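Local coordinates for BH2358 protein (Bacillus halodurans C-125, PDB 2RBD) that is of unknown function but is thought to be a spore coat protein, built as a ferritin-like bundle of four helices, at residues Thr28-Ile33 / Pro78-Asp83; Gly35-Ile40 / Ala58-Asn63; Glu102-Ile107 / Lys150-Lys155. All coordinates share one frame; numbering follows the deposited sequence.

Contact 1 of 3, residues Thr28-Ile33 / Pro78-Asp83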
# COMPACT_ATOMS: atom_id res chain seq x y z
N THR A 28 16.39 -2.23 3.47
CA THR A 28 15.83 -0.89 3.72
C THR A 28 16.41 -0.30 5.02
O THR A 28 16.89 0.85 5.02
CB THR A 28 14.31 -0.93 3.70
OG1 THR A 28 13.91 -1.41 2.40
CG2 THR A 28 13.76 0.50 3.91
N ASN A 29 16.41 -1.10 6.08
CA ASN A 29 17.01 -0.67 7.34
C ASN A 29 18.49 -0.29 7.15
O ASN A 29 18.94 0.72 7.69
CB ASN A 29 16.88 -1.72 8.44
CG ASN A 29 15.55 -1.68 9.18
OD1 ASN A 29 14.67 -0.89 8.83
ND2 ASN A 29 15.40 -2.53 10.20
N ASN A 30 19.25 -1.10 6.45
CA ASN A 30 20.66 -0.80 6.25
C ASN A 30 20.85 0.54 5.58
O ASN A 30 21.74 1.33 5.93
CB ASN A 30 21.30 -1.90 5.38
CG ASN A 30 21.49 -3.21 6.10
OD1 ASN A 30 21.55 -3.29 7.32
ND2 ASN A 30 21.69 -4.26 5.29
N GLY A 31 20.01 0.82 4.59
CA GLY A 31 20.07 2.11 3.89
C GLY A 31 19.67 3.27 4.75
O GLY A 31 20.27 4.37 4.71
N LEU A 32 18.64 3.06 5.54
CA LEU A 32 18.17 4.13 6.45
C LEU A 32 19.16 4.41 7.58
O LEU A 32 19.39 5.55 7.91
CB LEU A 32 16.78 3.83 6.99
CG LEU A 32 15.61 3.83 5.99
CD1 LEU A 32 14.33 3.48 6.76
CD2 LEU A 32 15.47 5.21 5.30
N ILE A 33 19.79 3.37 8.12
CA ILE A 33 20.85 3.56 9.09
C ILE A 33 21.95 4.47 8.50
O ILE A 33 22.41 5.40 9.15
CB ILE A 33 21.39 2.22 9.57
CG1 ILE A 33 20.34 1.52 10.47
CG2 ILE A 33 22.67 2.43 10.37
CD1 ILE A 33 20.66 0.05 10.76
N PRO A 78 21.86 -8.92 2.69
CA PRO A 78 22.20 -7.81 1.82
C PRO A 78 23.40 -7.03 2.39
O PRO A 78 23.54 -6.90 3.58
CB PRO A 78 20.94 -6.92 1.87
CG PRO A 78 20.33 -7.22 3.15
CD PRO A 78 20.67 -8.65 3.52
N PRO A 79 24.24 -6.49 1.54
CA PRO A 79 25.38 -5.72 2.02
C PRO A 79 24.92 -4.37 2.54
O PRO A 79 24.15 -3.70 1.87
CB PRO A 79 26.24 -5.56 0.77
CG PRO A 79 25.25 -5.65 -0.35
CD PRO A 79 24.22 -6.63 0.08
N ALA A 80 25.44 -3.98 3.69
CA ALA A 80 25.13 -2.72 4.34
C ALA A 80 26.22 -1.68 4.14
O ALA A 80 27.41 -1.99 4.20
CB ALA A 80 24.96 -2.96 5.80
N PRO A 81 25.83 -0.42 3.90
CA PRO A 81 26.86 0.63 3.94
C PRO A 81 27.53 0.74 5.29
O PRO A 81 26.93 0.41 6.31
CB PRO A 81 26.07 1.90 3.67
CG PRO A 81 24.87 1.44 2.96
CD PRO A 81 24.52 0.10 3.53
N PRO A 82 28.80 1.19 5.33
CA PRO A 82 29.52 1.28 6.56
C PRO A 82 29.11 2.46 7.42
O PRO A 82 28.36 3.35 6.96
CB PRO A 82 30.97 1.50 6.09
CG PRO A 82 30.85 2.18 4.83
CD PRO A 82 29.62 1.62 4.18
N ASP A 83 29.62 2.47 8.64
CA ASP A 83 29.45 3.58 9.55
C ASP A 83 30.21 4.80 8.98
O ASP A 83 30.95 4.67 7.98
CB ASP A 83 29.93 3.16 10.94
CG ASP A 83 29.47 4.07 12.05
OD1 ASP A 83 28.77 5.08 11.82
OD2 ASP A 83 29.82 3.80 13.21
O HOH W 1 24.19 0.72 7.21
O HOH W 2 21.56 -3.47 2.36
O HOH W 3 22.55 -7.24 6.11
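N30 meets A80 by plain packing: the methyl of A80 lies over one face of the asparagine amide, with A80 CB 3.5 Å from N30 CG and nearly as close to the amide oxygen and nitrogen. With CG anti to the carbonyl carbon (chi1 -73°), the N30 amide reaches out from the helix to the A80 methyl. On either side of A80 two prolines make lighter contacts. CG of P78 comes within 3.9 Å of N30 ND2, and the ring of P81 brings its CD to 3.9 Å from the main-chain N30 O. Residues 78-83 belong to the long connection between helix 46-72 and helix 100-124, the crossover expected of a ferritin-like bundle; its extended, proline-rich backbone runs along the outside of helix 16-42, where P78 also packs on W23 and L26.

The polar groups are joined through water. N30 ND2 donates to two waters, one of which donates in turn to P79 O at 2.6 Å, while the other is 2.7 Å from P78 O and may bond it. A third water lies within bonding distance of N30 O (2.8 Å) and P81 O (2.9 Å), though it need not bond both at once. P81 also packs on E102 of the second subunit.

Contact 2 of 3, residues Gly35-Ile40 / Ala58-Asn63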
# COMPACT_ATOMS: atom_id res chain seq x y z
N GLY A 35 21.76 6.62 5.89
CA GLY A 35 21.24 7.98 5.69
C GLY A 35 21.07 8.76 6.97
O GLY A 35 21.40 9.94 7.03
N TYR A 36 20.56 8.10 7.99
CA TYR A 36 20.35 8.75 9.27
C TYR A 36 21.69 9.07 9.96
O TYR A 36 21.80 10.07 10.63
CB TYR A 36 19.48 7.90 10.19
CG TYR A 36 18.03 7.79 9.79
CD1 TYR A 36 17.58 8.14 8.53
CD2 TYR A 36 17.14 7.19 10.65
CE1 TYR A 36 16.22 7.99 8.18
CE2 TYR A 36 15.79 7.04 10.30
CZ TYR A 36 15.36 7.42 9.09
OH TYR A 36 14.03 7.22 8.76
N ARG A 37 22.69 8.22 9.81
CA ARG A 37 24.03 8.56 10.30
C ARG A 37 24.56 9.81 9.60
O ARG A 37 25.22 10.66 10.22
CB ARG A 37 24.93 7.36 10.13
CG ARG A 37 24.70 6.30 11.20
CD ARG A 37 25.50 5.06 10.88
NE ARG A 37 25.59 4.18 12.05
CZ ARG A 37 26.07 2.94 11.98
NH1 ARG A 37 26.38 2.38 10.83
NH2 ARG A 37 26.22 2.24 13.08
N SER A 38 24.23 9.97 8.32
CA SER A 38 24.59 11.22 7.64
C SER A 38 23.76 12.37 8.22
O SER A 38 24.32 13.40 8.60
CB SER A 38 24.38 11.13 6.15
OG SER A 38 24.81 12.33 5.53
N PHE A 39 22.45 12.16 8.40
CA PHE A 39 21.61 13.20 9.00
C PHE A 39 22.08 13.66 10.38
O PHE A 39 21.96 14.83 10.68
CB PHE A 39 20.17 12.73 9.11
CG PHE A 39 19.40 12.69 7.80
CD1 PHE A 39 19.78 13.41 6.67
CD2 PHE A 39 18.23 11.98 7.75
CE1 PHE A 39 19.00 13.37 5.50
CE2 PHE A 39 17.46 11.91 6.60
CZ PHE A 39 17.87 12.60 5.47
N ILE A 40 22.64 12.78 11.19
CA ILE A 40 23.19 13.20 12.48
C ILE A 40 24.20 14.33 12.28
O ILE A 40 24.21 15.30 13.01
CB ILE A 40 23.85 12.00 13.25
CG1 ILE A 40 22.78 11.27 14.07
CG2 ILE A 40 24.99 12.44 14.18
CD1 ILE A 40 23.07 9.80 14.22
N ALA A 58 17.07 1.40 17.16
CA ALA A 58 15.87 0.57 16.96
C ALA A 58 16.01 -0.30 15.71
O ALA A 58 15.70 -1.50 15.74
CB ALA A 58 14.61 1.44 16.90
N MSE A 59 16.55 0.27 14.65
CA MSE A 59 16.74 -0.49 13.41
C MSE A 59 17.83 -1.52 13.54
O MSE A 59 17.71 -2.63 13.01
CB MSE A 59 17.04 0.46 12.26
CG MSE A 59 15.79 1.26 11.84
SE MSE A 59 16.00 2.29 10.22
CE MSE A 59 17.18 3.67 10.87
N GLN A 60 18.87 -1.17 14.29
CA GLN A 60 19.92 -2.14 14.57
C GLN A 60 19.36 -3.32 15.36
O GLN A 60 19.75 -4.46 15.12
CB GLN A 60 21.05 -1.46 15.32
CG GLN A 60 21.89 -0.59 14.38
CD GLN A 60 22.91 0.25 15.09
OE1 GLN A 60 22.74 0.63 16.25
NE2 GLN A 60 23.96 0.58 14.39
N ASP A 61 18.45 -3.06 16.27
CA ASP A 61 17.82 -4.16 17.05
C ASP A 61 16.96 -5.04 16.16
O ASP A 61 16.98 -6.29 16.28
CB ASP A 61 16.91 -3.65 18.18
CG ASP A 61 17.66 -2.93 19.28
OD1 ASP A 61 18.89 -3.07 19.38
OD2 ASP A 61 16.99 -2.24 20.08
N GLU A 62 16.17 -4.42 15.29
CA GLU A 62 15.39 -5.15 14.30
C GLU A 62 16.33 -6.01 13.44
O GLU A 62 16.08 -7.20 13.20
CB GLU A 62 14.59 -4.22 13.42
CG GLU A 62 13.47 -3.51 14.15
CD GLU A 62 12.63 -2.68 13.22
OE1 GLU A 62 12.99 -2.48 12.05
OE2 GLU A 62 11.60 -2.16 13.68
N ASN A 63 17.40 -5.38 12.99
CA ASN A 63 18.38 -6.08 12.14
C ASN A 63 18.98 -7.32 12.80
O ASN A 63 19.18 -8.32 12.14
CB ASN A 63 19.47 -5.11 11.68
CG ASN A 63 18.99 -4.17 10.59
OD1 ASN A 63 17.85 -4.22 10.18
ND2 ASN A 63 19.93 -3.37 10.05
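Y36 and M59, the latter present as selenomethionine, form the apolar half of this contact. The terminal methyl does the touching: M59 CE sits 3.5 Å from Y36 CD2 and slightly farther from CE2, approaching the ring obliquely. The selenium stands farther back, 5.4 Å from the ring centroid and 36° off its normal, in a Met-aromatic arrangement. A bend at the last torsion (chi3 -71°) turns the methyl toward the tyrosine, and the two side chains cross at about a right angle.

Beside this pair, the long R37 and Q60 side chains converge at their polar ends, their guanidinium and amide planes 80° apart. R37 NH2 and Q60 NE2 are 3.1 Å from each other, yet both are donors.

Farther out, the tyrosine is fixed at its hydroxyl by a hydrogen bond to D110 on helix 100-124, while its ring also packs on I52 and I107. The guanidinium has a weak, long ion pair with D83, and M59 also touches N29.

Helices 16-42 and 46-72 are therefore joined here by dispersion and selenium-aromatic packing, whereas the meeting of two N-H groups would be unfavourable as modelled and makes the assigned orientation of the Q60 amide doubtful.

Contact 3 of 3, residues Glu102-Ile107 / Lys150-Lys155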
# COMPACT_ATOMS: atom_id res chain seq x y z
N GLU A 102 13.36 19.51 7.27
CA GLU A 102 13.28 18.55 6.19
C GLU A 102 13.83 17.17 6.60
O GLU A 102 13.24 16.17 6.18
CB GLU A 102 13.89 19.12 4.93
CG GLU A 102 13.00 20.19 4.27
CD GLU A 102 13.00 21.52 4.99
OE1 GLU A 102 14.06 21.92 5.52
OE2 GLU A 102 11.93 22.18 5.00
N ILE A 103 14.81 17.10 7.48
CA ILE A 103 15.30 15.83 8.05
C ILE A 103 14.15 15.16 8.82
O ILE A 103 13.87 13.99 8.65
CB ILE A 103 16.48 16.06 8.98
CG1 ILE A 103 17.72 16.48 8.17
CG2 ILE A 103 16.83 14.78 9.78
CD1 ILE A 103 18.85 17.07 9.02
N SER A 104 13.49 15.95 9.67
CA SER A 104 12.38 15.42 10.46
C SER A 104 11.26 14.90 9.59
O SER A 104 10.72 13.81 9.85
CB SER A 104 11.86 16.47 11.43
OG SER A 104 11.03 15.87 12.41
N ALA A 105 10.89 15.66 8.56
CA ALA A 105 9.86 15.25 7.59
C ALA A 105 10.20 13.92 6.94
O ALA A 105 9.34 13.05 6.85
CB ALA A 105 9.70 16.30 6.53
N THR A 106 11.44 13.78 6.51
CA THR A 106 11.90 12.57 5.90
C THR A 106 11.78 11.36 6.80
O THR A 106 11.23 10.31 6.41
CB THR A 106 13.36 12.73 5.45
OG1 THR A 106 13.41 13.80 4.50
CG2 THR A 106 13.91 11.45 4.82
N ILE A 107 12.28 11.51 8.01
CA ILE A 107 12.22 10.42 8.95
C ILE A 107 10.75 10.07 9.28
O ILE A 107 10.37 8.92 9.37
CB ILE A 107 12.99 10.78 10.23
CG1 ILE A 107 14.46 10.93 9.88
CG2 ILE A 107 12.72 9.69 11.32
CD1 ILE A 107 15.33 11.35 11.02
N LYS A 150 5.13 14.40 17.95
CA LYS A 150 5.28 15.33 19.10
C LYS A 150 6.41 16.34 18.84
O LYS A 150 6.25 17.56 19.05
CB LYS A 150 5.53 14.57 20.38
CG LYS A 150 4.26 14.02 21.00
CD LYS A 150 4.55 13.06 22.13
CE LYS A 150 3.26 12.39 22.63
NZ LYS A 150 3.60 11.46 23.75
N LEU A 151 7.54 15.85 18.35
CA LEU A 151 8.68 16.70 17.97
C LEU A 151 8.28 17.74 16.96
O LEU A 151 8.55 18.92 17.14
CB LEU A 151 9.84 15.87 17.44
CG LEU A 151 11.11 16.59 16.97
CD1 LEU A 151 11.91 17.01 18.18
CD2 LEU A 151 11.97 15.73 16.02
N ASN A 152 7.66 17.31 15.86
CA ASN A 152 7.28 18.21 14.80
C ASN A 152 6.31 19.27 15.29
O ASN A 152 6.39 20.45 14.89
CB ASN A 152 6.70 17.42 13.63
CG ASN A 152 7.77 16.68 12.84
OD1 ASN A 152 8.86 17.19 12.67
ND2 ASN A 152 7.45 15.47 12.38
N LYS A 153 5.39 18.87 16.14
CA LYS A 153 4.47 19.82 16.77
C LYS A 153 5.23 20.81 17.65
O LYS A 153 5.03 22.02 17.48
CB LYS A 153 3.37 19.11 17.57
CG LYS A 153 2.37 18.36 16.71
CD LYS A 153 1.38 17.62 17.59
CE LYS A 153 0.25 16.95 16.80
NZ LYS A 153 -0.67 16.10 17.63
N ASN A 154 6.09 20.30 18.52
CA ASN A 154 6.80 21.12 19.51
C ASN A 154 7.69 22.16 18.83
O ASN A 154 7.82 23.31 19.30
CB ASN A 154 7.65 20.24 20.40
CG ASN A 154 6.82 19.37 21.37
OD1 ASN A 154 5.63 19.60 21.55
ND2 ASN A 154 7.46 18.38 22.00
N LYS A 155 8.34 21.74 17.74
CA LYS A 155 9.31 22.58 17.01
C LYS A 155 8.67 23.52 16.00
O LYS A 155 9.32 24.42 15.49
CB LYS A 155 10.34 21.69 16.30
CG LYS A 155 11.11 20.82 17.24
CD LYS A 155 12.18 21.60 18.04
CE LYS A 155 12.87 20.68 19.05
NZ LYS A 155 13.97 21.35 19.83
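S104 and N152 face one another where helices 100-124 and 128-155 draw close, their CA atoms 7.3 Å apart and nearer than any other such pair of the two segments. Both side chains point into the gap and meet in a single short hydrogen bond, S104 OG donating to N152 OD1 at 2.6 Å. The hydroxyl comes in at 124° to the C=O bond and 24° out of the carbonyl plane. It can do so because OG swings anti to the backbone nitrogen (chi1 -166°), away from its own helix and across to the asparagine. L151 adds an apolar neighbour, its CD2 methyl 3.7 Å from S104 OG.

The other end of the amide is held as well: N152 ND2 is hydrogen-bonded to S108 OG, and the S108 hydroxyl in turn bonds S104 O, one turn back on the same helix. With both ends engaged, the rotation of the buried amide is fixed, and W157 packs on S104 and N152 alike. Within helix 100-124, T106 OG1 returns to E102 O at 2.9 Å, from the face opposite to that used by the T106 backbone N-H.

Such a buried polar pairing, flanked by L151 and W157, near the start of one helix and the end of the next, joins the two arms of an antiparallel hairpin, the second of the two hairpins that make up a ferritin-like four-helix bundle.

In the fold
Contacts 1 and 2 are neighbours on helix 16-42, their centres 8 Å apart, and meet at N29, whose ND2 probably bonds both N63 OD1 and E62 OE1, at 3.0 Å each. Beside this network, bound tetraethylene glycol, probably from the crystallisation liquor, hydrogen-bonds N29 OD1 and E62 OE2 and lies about 4 Å from the M59 side chain; it may mark a pocket. Contact 2 also reaches contact 3, 17 Å away between centres, through hydrophobic packing in which F39 CD2 lies 3.7 Å from I103 CG2. Contacts 1 and 3 do not touch (centres about 23 Å apart, nearest atoms about 6 Å); contact 2 touches both and lies between the crossover side of the bundle and its second hairpin.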